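Local coordinates for protein siroheme decarboxylase (Hydrogenobacter thermophilus, PDB 4CH7) that decarboxylates siroheme in two places to give 12,18-didecarboxysiroheme, a step on the pathway to heme d1, at residues N234-E248 and I294-S308. Residues are numbered along the deposited sequence; the frame is centred on the assembly and turned at random.
Sequences NAMSVWEVPEDAIEE and ISREKALSKYALLFS
W239 and Y303 face each other as a non-hydrogen-bonded pair where strands 234-239 and 303-308 run antiparallel, and their rings form an offset stack with centroids 4.6 Å apart and planes 16° from parallel. The tryptophan can be followed outward. From CB, chi1 of -53° sets CG beside the backbone N and opposite the carbonyl carbon, and the indole leans over its partner. CD2 and then CE3 lie over Y303 CB, CE3 at 3.4 Å and, more loosely, near L300 CB. CZ3 lies over Y303 CG, and CH2, at the far rim, meets I294 CG2 at 3.6 Å, a methyl that CZ2 also nears. That methyl covers the indole face opposite Y303 CB, so helix 284-297 and the strand grip the ring from two sides. NE1, the one polar atom, donates in the ring plane to S237 OG (2.8 Å); this small hydroxyl, on the same side of the sheet, also hydrogen-bonds A277 O of the neighbouring strand and, with the packing on both faces, restrains the indole's rotation. Cut back to an alanine, W239 would probably leave I294 and Y303 with a gap between them and the S237 hydroxyl without its N-H donor.

Further along this face, A235 is small enough for its CB to sit over the F307 ring, a CH-pi contact at 4.0 Å from the centroid. On the other face, V238 CG2 packs against both A304 CB and L306 CD1, while the selenomethionine side chain of M236 lies about 8 Å from that of H93, the probable active-site residue. The backbone ladder includes a nearly straight bond from V238 N to A304 O (3.0 Å, 173°). Strand pairing with helices packed on one face fits the AsnC-like ligand-binding domain. The chemistry implies division of labour: backbone bonds set the register of these two barrel strands, whereas aromatic and aliphatic surfaces fasten the helix to them.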
ATOM      1  N   ASN A 234      -3.992  17.856  -3.528  1.00 70.50           N
ATOM      2  CA  ASN A 234      -4.159  16.464  -3.912  1.00 67.20           C
ATOM      3  C   ASN A 234      -5.628  16.073  -3.908  1.00 65.89           C
ATOM      4  O   ASN A 234      -6.417  16.597  -3.120  1.00 61.43           O
ATOM      5  CB  ASN A 234      -3.373  15.549  -2.971  1.00 69.22           C
ATOM      6  CG  ASN A 234      -1.876  15.754  -3.075  1.00 70.93           C
ATOM      7  OD1 ASN A 234      -1.198  15.075  -3.844  1.00 75.52           O
ATOM      8  ND2 ASN A 234      -1.350  16.694  -2.298  1.00 74.46           N
ATOM      9  N   ALA A 235      -5.996  15.154  -4.793  1.00 52.41           N
ATOM     10  CA  ALA A 235      -7.373  14.688  -4.862  1.00 50.01           C
ATOM     11  C   ALA A 235      -7.455  13.267  -5.378  1.00 56.21           C
ATOM     12  O   ALA A 235      -6.716  12.875  -6.286  1.00 58.32           O
ATOM     13  CB  ALA A 235      -8.209  15.608  -5.737  1.00 50.91           C
HETATM   14  N   MSE A 236      -8.354  12.498  -4.778  1.00 49.53           N
HETATM   15  CA  MSE A 236      -8.768  11.232  -5.352  1.00 36.60           C
HETATM   16  C   MSE A 236      -9.893  11.545  -6.321  1.00 44.95           C
HETATM   17  O   MSE A 236     -10.988  11.927  -5.905  1.00 53.06           O
HETATM   18  CB  MSE A 236      -9.253  10.275  -4.259  1.00 46.90           C
HETATM   19  CG  MSE A 236     -10.131   9.136  -4.757  1.00 52.50           C
HETATM   20 SE   MSE A 236     -10.717   7.991  -3.303  1.00 74.36          SE
HETATM   21  CE  MSE A 236      -8.971   7.422  -2.678  1.00 46.58           C
ATOM     22  N   SER A 237      -9.616  11.430  -7.615  1.00 50.91           N
ATOM     23  CA  SER A 237     -10.657  11.607  -8.617  1.00 47.57           C
ATOM     24  C   SER A 237     -11.346  10.267  -8.831  1.00 47.89           C
ATOM     25  O   SER A 237     -10.685   9.245  -9.027  1.00 44.08           O
ATOM     26  CB  SER A 237     -10.071  12.123  -9.929  1.00 53.73           C
ATOM     27  OG  SER A 237      -9.281  11.134 -10.557  1.00 49.94           O
ATOM     28  N   VAL A 238     -12.672  10.263  -8.761  1.00 41.48           N
ATOM     29  CA  VAL A 238     -13.431   9.037  -8.976  1.00 55.11           C
ATOM     30  C   VAL A 238     -14.305   9.168 -10.220  1.00 47.47           C
ATOM     31  O   VAL A 238     -14.919  10.208 -10.447  1.00 49.97           O
ATOM     32  CB  VAL A 238     -14.267   8.649  -7.736  1.00 51.76           C
ATOM     33  CG1 VAL A 238     -13.349   8.341  -6.565  1.00 48.19           C
ATOM     34  CG2 VAL A 238     -15.241   9.755  -7.370  1.00 55.05           C
ATOM     35  N   TRP A 239     -14.343   8.115 -11.030  1.00 46.17           N
ATOM     36  CA  TRP A 239     -15.011   8.179 -12.323  1.00 51.44           C
ATOM     37  C   TRP A 239     -15.940   6.995 -12.550  1.00 52.53           C
ATOM     38  O   TRP A 239     -15.634   5.866 -12.156  1.00 47.94           O
ATOM     39  CB  TRP A 239     -13.967   8.227 -13.444  1.00 43.09           C
ATOM     40  CG  TRP A 239     -12.944   9.310 -13.256  1.00 55.62           C
ATOM     41  CD1 TRP A 239     -11.859   9.279 -12.430  1.00 55.38           C
ATOM     42  CD2 TRP A 239     -12.912  10.582 -13.915  1.00 53.70           C
ATOM     43  NE1 TRP A 239     -11.158  10.458 -12.530  1.00 54.02           N
ATOM     44  CE2 TRP A 239     -11.783  11.275 -13.435  1.00 54.07           C
ATOM     45  CE3 TRP A 239     -13.726  11.204 -14.865  1.00 55.60           C
ATOM     46  CZ2 TRP A 239     -11.452  12.561 -13.875  1.00 57.43           C
ATOM     47  CZ3 TRP A 239     -13.400  12.479 -15.296  1.00 54.75           C
ATOM     48  CH2 TRP A 239     -12.274  13.143 -14.803  1.00 58.60           C
ATOM     49  N   GLU A 240     -17.079   7.255 -13.183  1.00 53.14           N
ATOM     50  CA  GLU A 240     -17.936   6.177 -13.654  1.00 53.44           C
ATOM     51  C   GLU A 240     -17.643   5.936 -15.127  1.00 60.24           C
ATOM     52  O   GLU A 240     -17.932   6.782 -15.976  1.00 55.33           O
ATOM     53  CB  GLU A 240     -19.411   6.512 -13.450  1.00 51.18           C
ATOM     54  CG  GLU A 240     -20.356   5.404 -13.891  1.00 71.01           C
ATOM     55  CD  GLU A 240     -21.804   5.723 -13.593  1.00 72.95           C
ATOM     56  OE1 GLU A 240     -22.064   6.448 -12.609  1.00 77.14           O
ATOM     57  OE2 GLU A 240     -22.681   5.255 -14.347  1.00 73.42           O
ATOM     58  N   VAL A 241     -17.053   4.783 -15.421  1.00 50.04           N
ATOM     59  CA  VAL A 241     -16.612   4.461 -16.770  1.00 51.42           C
ATOM     60  C   VAL A 241     -17.153   3.098 -17.180  1.00 63.44           C
ATOM     61  O   VAL A 241     -17.103   2.152 -16.394  1.00 66.86           O
ATOM     62  CB  VAL A 241     -15.071   4.434 -16.857  1.00 57.45           C
ATOM     63  CG1 VAL A 241     -14.613   4.207 -18.291  1.00 59.27           C
ATOM     64  CG2 VAL A 241     -14.483   5.721 -16.312  1.00 52.25           C
ATOM     65  N   PRO A 242     -17.690   2.994 -18.409  1.00 66.87           N
ATOM     66  CA  PRO A 242     -18.049   1.676 -18.945  1.00 62.84           C
ATOM     67  C   PRO A 242     -16.825   0.763 -18.978  1.00 72.03           C
ATOM     68  O   PRO A 242     -15.781   1.163 -19.491  1.00 69.31           O
ATOM     69  CB  PRO A 242     -18.534   1.989 -20.369  1.00 64.62           C
ATOM     70  CG  PRO A 242     -18.064   3.397 -20.665  1.00 69.21           C
ATOM     71  CD  PRO A 242     -18.048   4.085 -19.333  1.00 68.29           C
ATOM     72  N   GLU A 243     -16.964  -0.446 -18.439  1.00 73.58           N
ATOM     73  CA  GLU A 243     -15.831  -1.338 -18.189  1.00 69.06           C
ATOM     74  C   GLU A 243     -15.074  -1.751 -19.451  1.00 73.81           C
ATOM     75  O   GLU A 243     -13.932  -2.203 -19.373  1.00 81.40           O
ATOM     76  CB  GLU A 243     -16.303  -2.590 -17.451  1.00 69.69           C
ATOM     77  CG  GLU A 243     -17.592  -2.404 -16.670  1.00 71.05           C
ATOM     78  CD  GLU A 243     -18.284  -3.720 -16.394  1.00 75.20           C
ATOM     79  OE1 GLU A 243     -17.714  -4.772 -16.753  1.00 62.12           O
ATOM     80  OE2 GLU A 243     -19.397  -3.704 -15.826  1.00 63.91           O
ATOM     81  N   ASP A 244     -15.714  -1.609 -20.607  1.00 72.76           N
ATOM     82  CA  ASP A 244     -15.065  -1.905 -21.877  1.00 75.46           C
ATOM     83  C   ASP A 244     -14.250  -0.702 -22.344  1.00 79.84           C
ATOM     84  O   ASP A 244     -13.759  -0.665 -23.476  1.00 80.98           O
ATOM     85  CB  ASP A 244     -16.104  -2.296 -22.932  1.00 76.66           C
ATOM     86  CG  ASP A 244     -17.157  -1.224 -23.143  1.00 82.78           C
ATOM     87  OD1 ASP A 244     -17.252  -0.301 -22.307  1.00 82.72           O
ATOM     88  OD2 ASP A 244     -17.902  -1.311 -24.142  1.00 93.64           O
ATOM     89  N   ALA A 245     -14.112   0.280 -21.457  1.00 72.93           N
ATOM     90  CA  ALA A 245     -13.395   1.512 -21.757  1.00 78.42           C
ATOM     91  C   ALA A 245     -12.417   1.897 -20.645  1.00 74.91           C
ATOM     92  O   ALA A 245     -11.531   2.721 -20.862  1.00 75.35           O
ATOM     93  CB  ALA A 245     -14.381   2.649 -22.017  1.00 69.32           C
ATOM     94  N   ILE A 246     -12.581   1.298 -19.464  1.00 71.17           N
ATOM     95  CA  ILE A 246     -11.729   1.600 -18.309  1.00 77.30           C
ATOM     96  C   ILE A 246     -10.236   1.397 -18.583  1.00 74.90           C
ATOM     97  O   ILE A 246      -9.400   2.135 -18.060  1.00 70.20           O
ATOM     98  CB  ILE A 246     -12.126   0.780 -17.052  1.00 71.12           C
ATOM     99  CG1 ILE A 246     -12.091  -0.724 -17.339  1.00 74.17           C
ATOM    100  CG2 ILE A 246     -13.497   1.193 -16.542  1.00 74.98           C
ATOM    101  CD1 ILE A 246     -12.696  -1.573 -16.239  1.00 77.00           C
ATOM    102  N   GLU A 247      -9.909   0.397 -19.398  1.00 71.60           N
ATOM    103  CA  GLU A 247      -8.526   0.164 -19.807  1.00 79.77           C
ATOM    104  C   GLU A 247      -7.977   1.376 -20.548  1.00 76.56           C
ATOM    105  O   GLU A 247      -7.015   1.998 -20.100  1.00 73.64           O
ATOM    106  CB  GLU A 247      -8.414  -1.083 -20.691  1.00 85.51           C
ATOM    107  CG  GLU A 247      -8.121  -2.376 -19.937  1.00 86.30           C
ATOM    108  CD  GLU A 247      -7.771  -3.527 -20.863  1.00 93.98           C
ATOM    109  OE1 GLU A 247      -7.598  -3.289 -22.079  1.00 84.46           O
ATOM    110  OE2 GLU A 247      -7.666  -4.671 -20.375  1.00 88.46           O
ATOM    111  N   GLU A 248      -8.596   1.704 -21.679  1.00 73.56           N
ATOM    112  CA  GLU A 248      -8.211   2.869 -22.470  1.00 75.08           C
ATOM    113  C   GLU A 248      -8.214   4.149 -21.636  1.00 72.87           C
ATOM    114  O   GLU A 248      -7.234   4.896 -21.633  1.00 66.10           O
ATOM    115  CB  GLU A 248      -9.146   3.039 -23.669  1.00 76.67           C
ATOM    116  CG  GLU A 248      -8.892   4.316 -24.459  1.00 84.26           C
ATOM    117  CD  GLU A 248     -10.164   4.942 -24.993  1.00 84.28           C
ATOM    118  OE1 GLU A 248     -11.193   4.239 -25.065  1.00 83.95           O
ATOM    119  OE2 GLU A 248     -10.135   6.139 -25.341  1.00 89.61           O
ATOM    120  N   ILE A 294     -10.255  15.722 -19.109  1.00 61.43           N
ATOM    121  CA  ILE A 294     -10.511  14.288 -19.188  1.00 56.55           C
ATOM    122  C   ILE A 294     -11.995  14.004 -19.396  1.00 55.66           C
ATOM    123  O   ILE A 294     -12.368  13.199 -20.250  1.00 56.29           O
ATOM    124  CB  ILE A 294     -10.019  13.570 -17.913  1.00 57.95           C
ATOM    125  CG1 ILE A 294      -8.491  13.576 -17.858  1.00 53.48           C
ATOM    126  CG2 ILE A 294     -10.543  12.144 -17.855  1.00 56.35           C
ATOM    127  CD1 ILE A 294      -7.919  13.070 -16.556  1.00 57.14           C
ATOM    128  N   SER A 295     -12.831  14.676 -18.610  1.00 55.25           N
ATOM    129  CA  SER A 295     -14.280  14.563 -18.732  1.00 58.33           C
ATOM    130  C   SER A 295     -14.743  14.917 -20.144  1.00 62.44           C
ATOM    131  O   SER A 295     -15.644  14.281 -20.690  1.00 59.00           O
ATOM    132  CB  SER A 295     -14.964  15.476 -17.713  1.00 52.41           C
ATOM    133  OG  SER A 295     -16.372  15.436 -17.844  1.00 56.63           O
ATOM    134  N   ARG A 296     -14.105  15.928 -20.728  1.00 60.37           N
ATOM    135  CA  ARG A 296     -14.450  16.410 -22.061  1.00 53.71           C
ATOM    136  C   ARG A 296     -14.011  15.442 -23.158  1.00 59.07           C
ATOM    137  O   ARG A 296     -14.828  14.981 -23.957  1.00 57.55           O
ATOM    138  CB  ARG A 296     -13.815  17.783 -22.298  1.00 59.08           C
ATOM    139  CG  ARG A 296     -14.005  18.334 -23.704  1.00 61.55           C
ATOM    140  CD  ARG A 296     -13.258  19.648 -23.901  1.00 54.74           C
ATOM    141  NE  ARG A 296     -13.574  20.627 -22.864  1.00 66.56           N
ATOM    142  CZ  ARG A 296     -12.730  20.997 -21.906  1.00 72.19           C
ATOM    143  NH1 ARG A 296     -11.513  20.475 -21.855  1.00 71.47           N
ATOM    144  NH2 ARG A 296     -13.098  21.890 -20.999  1.00 70.07           N
ATOM    145  N   GLU A 297     -12.717  15.139 -23.187  1.00 55.03           N
ATOM    146  CA  GLU A 297     -12.138  14.325 -24.251  1.00 55.51           C
ATOM    147  C   GLU A 297     -12.618  12.872 -24.225  1.00 62.35           C
ATOM    148  O   GLU A 297     -12.649  12.204 -25.261  1.00 57.76           O
ATOM    149  CB  GLU A 297     -10.607  14.384 -24.189  1.00 66.31           C
ATOM    150  N   LYS A 298     -12.998  12.389 -23.046  1.00 58.51           N
ATOM    151  CA  LYS A 298     -13.440  11.006 -22.905  1.00 65.51           C
ATOM    152  C   LYS A 298     -14.939  10.879 -22.653  1.00 66.55           C
ATOM    153  O   LYS A 298     -15.436   9.778 -22.423  1.00 68.10           O
ATOM    154  CB  LYS A 298     -12.652  10.297 -21.800  1.00 69.82           C
ATOM    155  CG  LYS A 298     -11.202  10.037 -22.164  1.00 64.58           C
ATOM    156  CD  LYS A 298     -11.118   9.244 -23.459  1.00 64.75           C
ATOM    157  CE  LYS A 298      -9.691   9.144 -23.964  1.00 76.93           C
ATOM    158  NZ  LYS A 298      -9.590   8.320 -25.199  1.00 71.84           N
ATOM    159  N   ALA A 299     -15.647  12.006 -22.709  1.00 51.66           N
ATOM    160  CA  ALA A 299     -17.096  12.043 -22.501  1.00 70.64           C
ATOM    161  C   ALA A 299     -17.523  11.359 -21.202  1.00 56.77           C
ATOM    162  O   ALA A 299     -18.395  10.488 -21.203  1.00 62.89           O
ATOM    163  CB  ALA A 299     -17.823  11.436 -23.691  1.00 68.33           C
ATOM    164  N   LEU A 300     -16.900  11.764 -20.099  1.00 62.21           N
ATOM    165  CA  LEU A 300     -17.195  11.197 -18.788  1.00 53.53           C
ATOM    166  C   LEU A 300     -17.749  12.279 -17.861  1.00 57.25           C
ATOM    167  O   LEU A 300     -16.998  12.944 -17.144  1.00 52.82           O
ATOM    168  CB  LEU A 300     -15.938  10.556 -18.190  1.00 54.08           C
ATOM    169  CG  LEU A 300     -15.251   9.505 -19.067  1.00 56.71           C
ATOM    170  CD1 LEU A 300     -13.978   8.991 -18.419  1.00 55.09           C
ATOM    171  CD2 LEU A 300     -16.195   8.357 -19.369  1.00 52.56           C
ATOM    172  N   SER A 301     -19.069  12.452 -17.886  1.00 52.01           N
ATOM    173  CA  SER A 301     -19.732  13.492 -17.106  1.00 53.20           C
ATOM    174  C   SER A 301     -19.958  13.065 -15.659  1.00 62.08           C
ATOM    175  O   SER A 301     -20.191  13.903 -14.786  1.00 63.38           O
ATOM    176  CB  SER A 301     -21.063  13.874 -17.753  1.00 62.88           C
ATOM    177  OG  SER A 301     -21.884  12.735 -17.941  1.00 69.32           O
ATOM    178  N   LYS A 302     -19.886  11.762 -15.411  1.00 63.34           N
ATOM    179  CA  LYS A 302     -20.072  11.239 -14.065  1.00 62.11           C
ATOM    180  C   LYS A 302     -18.738  11.073 -13.354  1.00 51.60           C
ATOM    181  O   LYS A 302     -18.025  10.089 -13.572  1.00 54.99           O
ATOM    182  CB  LYS A 302     -20.809   9.903 -14.107  1.00 62.78           C
ATOM    183  CG  LYS A 302     -22.100   9.954 -14.892  1.00 71.60           C
ATOM    184  CD  LYS A 302     -22.951   8.743 -14.595  1.00 81.24           C
ATOM    185  CE  LYS A 302     -24.186   8.719 -15.466  1.00 87.34           C
ATOM    186  NZ  LYS A 302     -25.040   9.921 -15.265  1.00 71.80           N
ATOM    187  N   TYR A 303     -18.407  12.041 -12.505  1.00 55.62           N
ATOM    188  CA  TYR A 303     -17.176  11.991 -11.728  1.00 52.60           C
ATOM    189  C   TYR A 303     -17.234  12.933 -10.534  1.00 51.21           C
ATOM    190  O   TYR A 303     -18.150  13.749 -10.418  1.00 57.65           O
ATOM    191  CB  TYR A 303     -15.963  12.322 -12.600  1.00 56.50           C
ATOM    192  CG  TYR A 303     -15.768  13.794 -12.888  1.00 61.28           C
ATOM    193  CD1 TYR A 303     -16.447  14.414 -13.927  1.00 60.30           C
ATOM    194  CD2 TYR A 303     -14.885  14.557 -12.134  1.00 58.96           C
ATOM    195  CE1 TYR A 303     -16.260  15.756 -14.197  1.00 55.15           C
ATOM    196  CE2 TYR A 303     -14.694  15.896 -12.397  1.00 59.25           C
ATOM    197  CZ  TYR A 303     -15.383  16.491 -13.428  1.00 60.38           C
ATOM    198  OH  TYR A 303     -15.194  17.827 -13.691  1.00 64.07           O
ATOM    199  N   ALA A 304     -16.248  12.811  -9.651  1.00 51.39           N
ATOM    200  CA  ALA A 304     -16.163  13.661  -8.472  1.00 50.95           C
ATOM    201  C   ALA A 304     -14.712  13.832  -8.050  1.00 54.62           C
ATOM    202  O   ALA A 304     -13.904  12.911  -8.188  1.00 53.79           O
ATOM    203  CB  ALA A 304     -16.977  13.075  -7.333  1.00 57.59           C
ATOM    204  N   LEU A 305     -14.386  15.014  -7.538  1.00 55.35           N
ATOM    205  CA  LEU A 305     -13.040  15.281  -7.047  1.00 50.56           C
ATOM    206  C   LEU A 305     -13.029  15.318  -5.524  1.00 56.43           C
ATOM    207  O   LEU A 305     -13.548  16.254  -4.910  1.00 61.36           O
ATOM    208  CB  LEU A 305     -12.504  16.595  -7.622  1.00 44.19           C
ATOM    209  CG  LEU A 305     -12.301  16.621  -9.138  1.00 56.40           C
ATOM    210  CD1 LEU A 305     -11.726  17.954  -9.599  1.00 56.91           C
ATOM    211  CD2 LEU A 305     -11.409  15.476  -9.573  1.00 48.70           C
ATOM    212  N   LEU A 306     -12.444  14.289  -4.920  1.00 53.33           N
ATOM    213  CA  LEU A 306     -12.367  14.202  -3.469  1.00 54.53           C
ATOM    214  C   LEU A 306     -11.002  14.688  -2.996  1.00 50.67           C
ATOM    215  O   LEU A 306     -10.064  13.900  -2.853  1.00 46.13           O
ATOM    216  CB  LEU A 306     -12.635  12.770  -2.989  1.00 52.44           C
ATOM    217  CG  LEU A 306     -14.077  12.249  -3.063  1.00 49.18           C
ATOM    218  CD1 LEU A 306     -14.497  11.922  -4.488  1.00 51.89           C
ATOM    219  CD2 LEU A 306     -14.256  11.036  -2.167  1.00 56.33           C
ATOM    220  N   PHE A 307     -10.898  15.991  -2.757  1.00 58.96           N
ATOM    221  CA  PHE A 307      -9.635  16.605  -2.365  1.00 60.37           C
ATOM    222  C   PHE A 307      -9.207  16.207  -0.959  1.00 66.11           C
ATOM    223  O   PHE A 307     -10.018  16.191  -0.035  1.00 65.07           O
ATOM    224  CB  PHE A 307      -9.729  18.130  -2.460  1.00 61.03           C
ATOM    225  CG  PHE A 307      -9.864  18.644  -3.866  1.00 58.62           C
ATOM    226  CD1 PHE A 307      -8.736  18.937  -4.619  1.00 56.68           C
ATOM    227  CD2 PHE A 307     -11.117  18.844  -4.433  1.00 60.35           C
ATOM    228  CE1 PHE A 307      -8.851  19.413  -5.917  1.00 64.11           C
ATOM    229  CE2 PHE A 307     -11.240  19.321  -5.730  1.00 67.15           C
ATOM    230  CZ  PHE A 307     -10.104  19.604  -6.472  1.00 67.87           C
ATOM    231  N   SER A 308      -7.926  15.888  -0.808  1.00 61.25           N
ATOM    232  CA  SER A 308      -7.350  15.611   0.503  1.00 64.37           C
ATOM    233  C   SER A 308      -7.084  16.927   1.231  1.00 69.54           C
ATOM    234  O   SER A 308      -6.204  17.690   0.838  1.00 68.68           O
ATOM    235  CB  SER A 308      -6.055  14.808   0.356  1.00 68.27           C
ATOM    236  OG  SER A 308      -5.254  14.904   1.520  1.00 75.36           O
TER